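Local coordinates for BH1478 protein (Bacillus halodurans, PDB 2QUP) that is of unknown function but belongs to the DUF327 family and folds as a bundle of four helices, at residues L66-V77 against V105-T116. Numbering follows the deposited sequence.
With GOL (glycerol), chain B.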
loop_
_atom_site.group_PDB
_atom_site.type_symbol
_atom_site.label_atom_id
_atom_site.label_comp_id
_atom_site.label_asym_id
_atom_site.label_seq_id
_atom_site.Cartn_x
_atom_site.Cartn_y
_atom_site.Cartn_z
ATOM N N LEU A 66 -3.942 13.025 7.484
ATOM C CA LEU A 66 -3.250 11.829 7.973
ATOM C C LEU A 66 -4.211 10.663 8.261
ATOM O O LEU A 66 -4.015 9.545 7.786
ATOM C CB LEU A 66 -2.385 12.161 9.196
ATOM C CG LEU A 66 -1.416 11.075 9.677
ATOM C CD1 LEU A 66 -0.249 10.792 8.715
ATOM C CD2 LEU A 66 -0.896 11.403 11.040
ATOM N N ARG A 67 -5.256 10.936 9.011
ATOM C CA ARG A 67 -6.265 9.929 9.296
ATOM C C ARG A 67 -6.762 9.276 7.998
ATOM O O ARG A 67 -6.757 8.044 7.886
ATOM C CB ARG A 67 -7.438 10.545 10.067
ATOM C CG ARG A 67 -7.323 10.503 11.598
ATOM C CD ARG A 67 -8.233 11.539 12.317
ATOM N NE ARG A 67 -9.510 11.775 11.637
ATOM C CZ ARG A 67 -10.106 12.964 11.522
ATOM N NH1 ARG A 67 -9.570 14.056 12.051
ATOM N NH2 ARG A 67 -11.261 13.059 10.883
ATOM N N LYS A 68 -7.162 10.091 7.020
ATOM C CA LYS A 68 -7.706 9.572 5.764
ATOM C C LYS A 68 -6.653 8.780 4.969
ATOM O O LYS A 68 -6.959 7.743 4.401
ATOM C CB LYS A 68 -8.343 10.686 4.919
ATOM C CG LYS A 68 -8.828 10.215 3.551
ATOM C CD LYS A 68 -10.021 10.980 3.004
ATOM C CE LYS A 68 -10.457 10.391 1.669
ATOM N NZ LYS A 68 -10.638 8.918 1.776
ATOM N N TYR A 69 -5.418 9.265 4.970
ATOM C CA TYR A 69 -4.271 8.599 4.325
ATOM C C TYR A 69 -4.012 7.193 4.876
ATOM O O TYR A 69 -3.981 6.207 4.127
ATOM C CB TYR A 69 -3.002 9.449 4.535
ATOM C CG TYR A 69 -1.785 8.851 3.863
ATOM C CD1 TYR A 69 -1.670 8.844 2.475
ATOM C CD2 TYR A 69 -0.761 8.265 4.611
ATOM C CE1 TYR A 69 -0.561 8.288 1.847
ATOM C CE2 TYR A 69 0.346 7.692 3.990
ATOM C CZ TYR A 69 0.441 7.719 2.610
ATOM O OH TYR A 69 1.532 7.166 1.995
ATOM N N LYS A 70 -3.855 7.113 6.195
ATOM C CA LYS A 70 -3.541 5.860 6.858
ATOM C C LYS A 70 -4.713 4.889 6.799
ATOM O O LYS A 70 -4.487 3.699 6.788
ATOM C CB LYS A 70 -3.083 6.105 8.293
ATOM C CG LYS A 70 -1.728 6.830 8.362
ATOM C CD LYS A 70 -1.395 7.330 9.748
ATOM C CE LYS A 70 -1.430 6.256 10.814
ATOM N NZ LYS A 70 -0.850 6.828 12.061
ATOM N N GLU A 71 -5.942 5.388 6.719
ATOM C CA GLU A 71 -7.058 4.462 6.560
ATOM C C GLU A 71 -7.096 3.821 5.175
ATOM O O GLU A 71 -7.518 2.674 5.046
ATOM C CB GLU A 71 -8.393 5.087 6.969
ATOM C CG GLU A 71 -8.638 5.052 8.499
ATOM C CD GLU A 71 -9.116 3.689 9.008
ATOM O OE1 GLU A 71 -8.309 2.951 9.618
ATOM O OE2 GLU A 71 -10.302 3.354 8.798
ATOM N N LEU A 72 -6.619 4.536 4.160
ATOM C CA LEU A 72 -6.488 3.990 2.831
ATOM C C LEU A 72 -5.312 3.015 2.759
ATOM O O LEU A 72 -5.427 1.942 2.167
ATOM C CB LEU A 72 -6.333 5.127 1.813
ATOM C CG LEU A 72 -7.539 6.006 1.501
ATOM C CD1 LEU A 72 -7.112 7.075 0.530
ATOM C CD2 LEU A 72 -8.678 5.183 0.888
ATOM N N VAL A 73 -4.174 3.400 3.352
ATOM C CA VAL A 73 -2.972 2.614 3.254
ATOM C C VAL A 73 -3.173 1.279 3.959
ATOM O O VAL A 73 -2.848 0.221 3.405
ATOM C CB VAL A 73 -1.753 3.351 3.862
ATOM C CG1 VAL A 73 -0.626 2.364 4.051
ATOM C CG2 VAL A 73 -1.296 4.433 2.923
ATOM N N LYS A 74 -3.752 1.343 5.153
ATOM C CA LYS A 74 -4.123 0.160 5.947
ATOM C C LYS A 74 -5.071 -0.769 5.188
ATOM O O LYS A 74 -4.987 -1.998 5.299
ATOM C CB LYS A 74 -4.752 0.594 7.284
ATOM C CG LYS A 74 -4.952 -0.499 8.341
ATOM C CD LYS A 74 -5.274 0.116 9.709
ATOM C CE LYS A 74 -5.867 -0.914 10.676
ATOM N NZ LYS A 74 -6.746 -0.299 11.727
ATOM N N GLU A 75 -5.987 -0.196 4.413
ATOM C CA GLU A 75 -6.879 -1.025 3.578
ATOM C C GLU A 75 -6.159 -1.727 2.412
ATOM O O GLU A 75 -6.493 -2.859 2.046
ATOM C CB GLU A 75 -8.006 -0.190 3.007
ATOM C CG GLU A 75 -9.034 -1.024 2.251
ATOM C CD GLU A 75 -10.049 -0.184 1.545
ATOM O OE1 GLU A 75 -11.024 -0.754 0.995
ATOM O OE2 GLU A 75 -9.864 1.051 1.551
ATOM N N PHE A 76 -5.201 -1.021 1.819
ATOM C CA PHE A 76 -4.366 -1.537 0.749
ATOM C C PHE A 76 -3.532 -2.718 1.231
ATOM O O PHE A 76 -3.553 -3.762 0.595
ATOM C CB PHE A 76 -3.424 -0.436 0.227
ATOM C CG PHE A 76 -2.699 -0.800 -1.046
ATOM C CD1 PHE A 76 -3.149 -0.319 -2.278
ATOM C CD2 PHE A 76 -1.557 -1.623 -1.014
ATOM C CE1 PHE A 76 -2.472 -0.652 -3.480
ATOM C CE2 PHE A 76 -0.881 -1.975 -2.204
ATOM C CZ PHE A 76 -1.318 -1.476 -3.440
ATOM N N VAL A 77 -2.766 -2.517 2.313
ATOM C CA VAL A 77 -1.959 -3.561 2.925
ATOM C C VAL A 77 -2.738 -4.867 3.108
ATOM O O VAL A 77 -2.286 -5.915 2.670
ATOM C CB VAL A 77 -1.332 -3.121 4.238
ATOM C CG1 VAL A 77 -0.605 -4.298 4.928
ATOM C CG2 VAL A 77 -0.335 -1.984 3.988
ATOM N N VAL A 105 5.595 -5.429 4.740
ATOM C CA VAL A 105 4.546 -4.987 5.658
ATOM C C VAL A 105 5.044 -4.389 6.961
ATOM O O VAL A 105 4.514 -3.372 7.431
ATOM C CB VAL A 105 3.550 -6.099 5.973
ATOM C CG1 VAL A 105 2.488 -5.599 6.955
ATOM C CG2 VAL A 105 2.915 -6.564 4.704
ATOM N N LYS A 106 6.063 -5.010 7.533
ATOM C CA LYS A 106 6.726 -4.474 8.709
ATOM C C LYS A 106 7.440 -3.146 8.466
ATOM O O LYS A 106 7.423 -2.262 9.328
ATOM C CB LYS A 106 7.616 -5.530 9.380
ATOM C CG LYS A 106 6.785 -6.740 9.954
ATOM C CD LYS A 106 7.570 -7.693 10.887
ATOM C CE LYS A 106 8.815 -8.282 10.210
ATOM N NZ LYS A 106 8.626 -9.680 9.723
ATOM N N GLU A 107 8.030 -2.977 7.292
ATOM C CA GLU A 107 8.683 -1.706 6.959
ATOM C C GLU A 107 7.691 -0.589 6.668
ATOM O O GLU A 107 8.003 0.579 6.888
ATOM C CB GLU A 107 9.603 -1.862 5.760
ATOM C CG GLU A 107 11.079 -1.987 6.092
ATOM C CD GLU A 107 11.630 -0.792 6.854
ATOM O OE1 GLU A 107 12.399 -1.013 7.820
ATOM O OE2 GLU A 107 11.303 0.359 6.486
ATOM N N VAL A 108 6.514 -0.951 6.147
ATOM C CA VAL A 108 5.430 -0.014 5.908
ATOM C C VAL A 108 4.965 0.556 7.247
ATOM O O VAL A 108 4.871 1.777 7.396
ATOM C CB VAL A 108 4.197 -0.688 5.167
ATOM C CG1 VAL A 108 2.992 0.234 5.193
ATOM C CG2 VAL A 108 4.521 -0.988 3.712
ATOM N N ASP A 109 4.687 -0.342 8.203
ATOM C CA ASP A 109 4.296 0.029 9.560
ATOM C C ASP A 109 5.320 0.994 10.169
ATOM O O ASP A 109 4.945 2.064 10.626
ATOM C CB ASP A 109 4.166 -1.224 10.425
ATOM C CG ASP A 109 3.515 -0.944 11.769
ATOM O OD1 ASP A 109 4.248 -0.841 12.767
ATOM O OD2 ASP A 109 2.269 -0.846 11.837
ATOM N N ARG A 110 6.597 0.625 10.142
ATOM C CA ARG A 110 7.689 1.505 10.607
ATOM C C ARG A 110 7.582 2.911 10.026
ATOM O O ARG A 110 7.594 3.892 10.774
ATOM C CB ARG A 110 9.025 0.928 10.190
ATOM C CG ARG A 110 9.796 0.220 11.292
ATOM C CD ARG A 110 11.220 0.750 11.405
ATOM N NE ARG A 110 11.847 1.028 10.106
ATOM C CZ ARG A 110 12.358 2.206 9.732
ATOM N NH1 ARG A 110 12.327 3.251 10.548
ATOM N NH2 ARG A 110 12.906 2.342 8.533
ATOM N N LYS A 111 7.471 2.988 8.693
ATOM C CA LYS A 111 7.331 4.250 7.960
ATOM C C LYS A 111 6.082 5.079 8.289
ATOM O O LYS A 111 6.167 6.297 8.383
ATOM C CB LYS A 111 7.446 4.024 6.438
ATOM C CG LYS A 111 8.859 3.694 5.898
ATOM C CD LYS A 111 9.961 4.561 6.534
ATOM C CE LYS A 111 11.357 4.174 6.039
ATOM N NZ LYS A 111 12.468 4.924 6.736
ATOM N N LEU A 112 4.939 4.414 8.432
ATOM C CA LEU A 112 3.707 5.070 8.822
ATOM C C LEU A 112 3.820 5.778 10.169
ATOM O O LEU A 112 3.346 6.910 10.318
ATOM C CB LEU A 112 2.546 4.067 8.839
ATOM C CG LEU A 112 2.010 3.742 7.454
ATOM C CD1 LEU A 112 0.845 2.674 7.526
ATOM C CD2 LEU A 112 1.525 5.045 6.744
ATOM N N LEU A 113 4.473 5.122 11.131
ATOM C CA LEU A 113 4.676 5.689 12.467
ATOM C C LEU A 113 5.608 6.891 12.380
ATOM O O LEU A 113 5.401 7.879 13.067
ATOM C CB LEU A 113 5.262 4.639 13.414
ATOM C CG LEU A 113 4.378 3.457 13.830
ATOM C CD1 LEU A 113 5.214 2.371 14.536
ATOM C CD2 LEU A 113 3.240 3.919 14.717
ATOM N N ASP A 114 6.608 6.812 11.509
ATOM C CA ASP A 114 7.570 7.910 11.316
ATOM C C ASP A 114 6.960 9.123 10.627
ATOM O O ASP A 114 7.414 10.270 10.800
ATOM C CB ASP A 114 8.753 7.424 10.485
ATOM C CG ASP A 114 9.716 6.582 11.283
ATOM O OD1 ASP A 114 10.667 6.068 10.668
ATOM O OD2 ASP A 114 9.529 6.436 12.516
ATOM N N LEU A 115 5.945 8.844 9.830
ATOM C CA LEU A 115 5.181 9.854 9.137
ATOM C C LEU A 115 4.271 10.609 10.096
ATOM O O LEU A 115 4.256 11.832 10.081
ATOM C CB LEU A 115 4.337 9.202 8.025
ATOM C CG LEU A 115 3.403 10.102 7.220
ATOM C CD1 LEU A 115 4.192 11.102 6.379
ATOM C CD2 LEU A 115 2.516 9.261 6.332
ATOM N N THR A 116 3.500 9.869 10.902
ATOM C CA THR A 116 2.753 10.424 12.014
ATOM C C THR A 116 3.547 11.409 12.851
ATOM O O THR A 116 3.092 12.514 13.115
ATOM C CB THR A 116 2.154 9.336 12.880
ATOM O OG1 THR A 116 1.474 8.409 12.032
ATOM C CG2 THR A 116 1.130 9.929 13.831
HETATM C C1 GOL B . -1.439 2.017 11.931
HETATM O O1 GOL B . -2.051 0.946 12.619
HETATM C C2 GOL B . 0.082 1.941 12.073
HETATM O O2 GOL B . 0.584 1.116 11.042
HETATM C C3 GOL B . 0.705 3.321 11.904
HETATM O O3 GOL B . 0.269 4.231 12.891
#
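Leu-112, modelled in two conformers of which one is described here, reaches across from 105-116 to lie between Val-73 and Tyr-69 of 66-77, and it gives this interface its largest buried patch. Its CD1 meets Val-73 CG1 at 3.8 Å, while CD2 touches both the CE2 corner of the Tyr-69 ring and CG of Lys-70. The Leu-115 side chain crosses that of Tyr-69 at about a right angle, and its CD2 comes obliquely to the ring, 3.6 Å from Tyr-69 CE2. Leu-115 CD2 also meets Leu-66 CD1. The ring carries Val-73 CG2 over one face, near the rim. At the Val-77 end the contact is valine on valine: Val-77 CG1 sits 3.9 Å from Val-105 CG1, and CG2 of Val-77 lies against Val-108 CG1.

The polar part is one hydrogen bond, from Lys-70 NZ to Thr-116 OG1 at 2.8 Å. A bend at the third torsion of the lysine (chi3 55°) carries the ammonium round to the threonine. The hydroxyl in turn donates to Leu-112 O at 2.9 Å, a carbonyl that also accepts from Thr-116 N on the opposite face of its plane. Meanwhile Thr-116 CG2 packs on Leu-66 CD2. With a valine here, Lys-70 NZ would probably lose its partner on the opposite helix, and Leu-112 O the second of its two donors. A glycerol, probably from the crystallisation liquor, bridges the helices: Lys-70 NZ donates to its O3, and its O2 donates to Asp-109 OD2 at 2.7 Å.

The two segments run antiparallel, their axes at 176° and 11.7 Å at closest approach, so the contact joins helix 63-88 to helix 98-120 in the four-helix bundle. Helix 126-144 closes over the apolar side, where Tyr-69 touches Val-133 and Ile-136, Val-77 touches Leu-140 and Val-108 touches Leu-139; helix 27-60 packs against Phe-76.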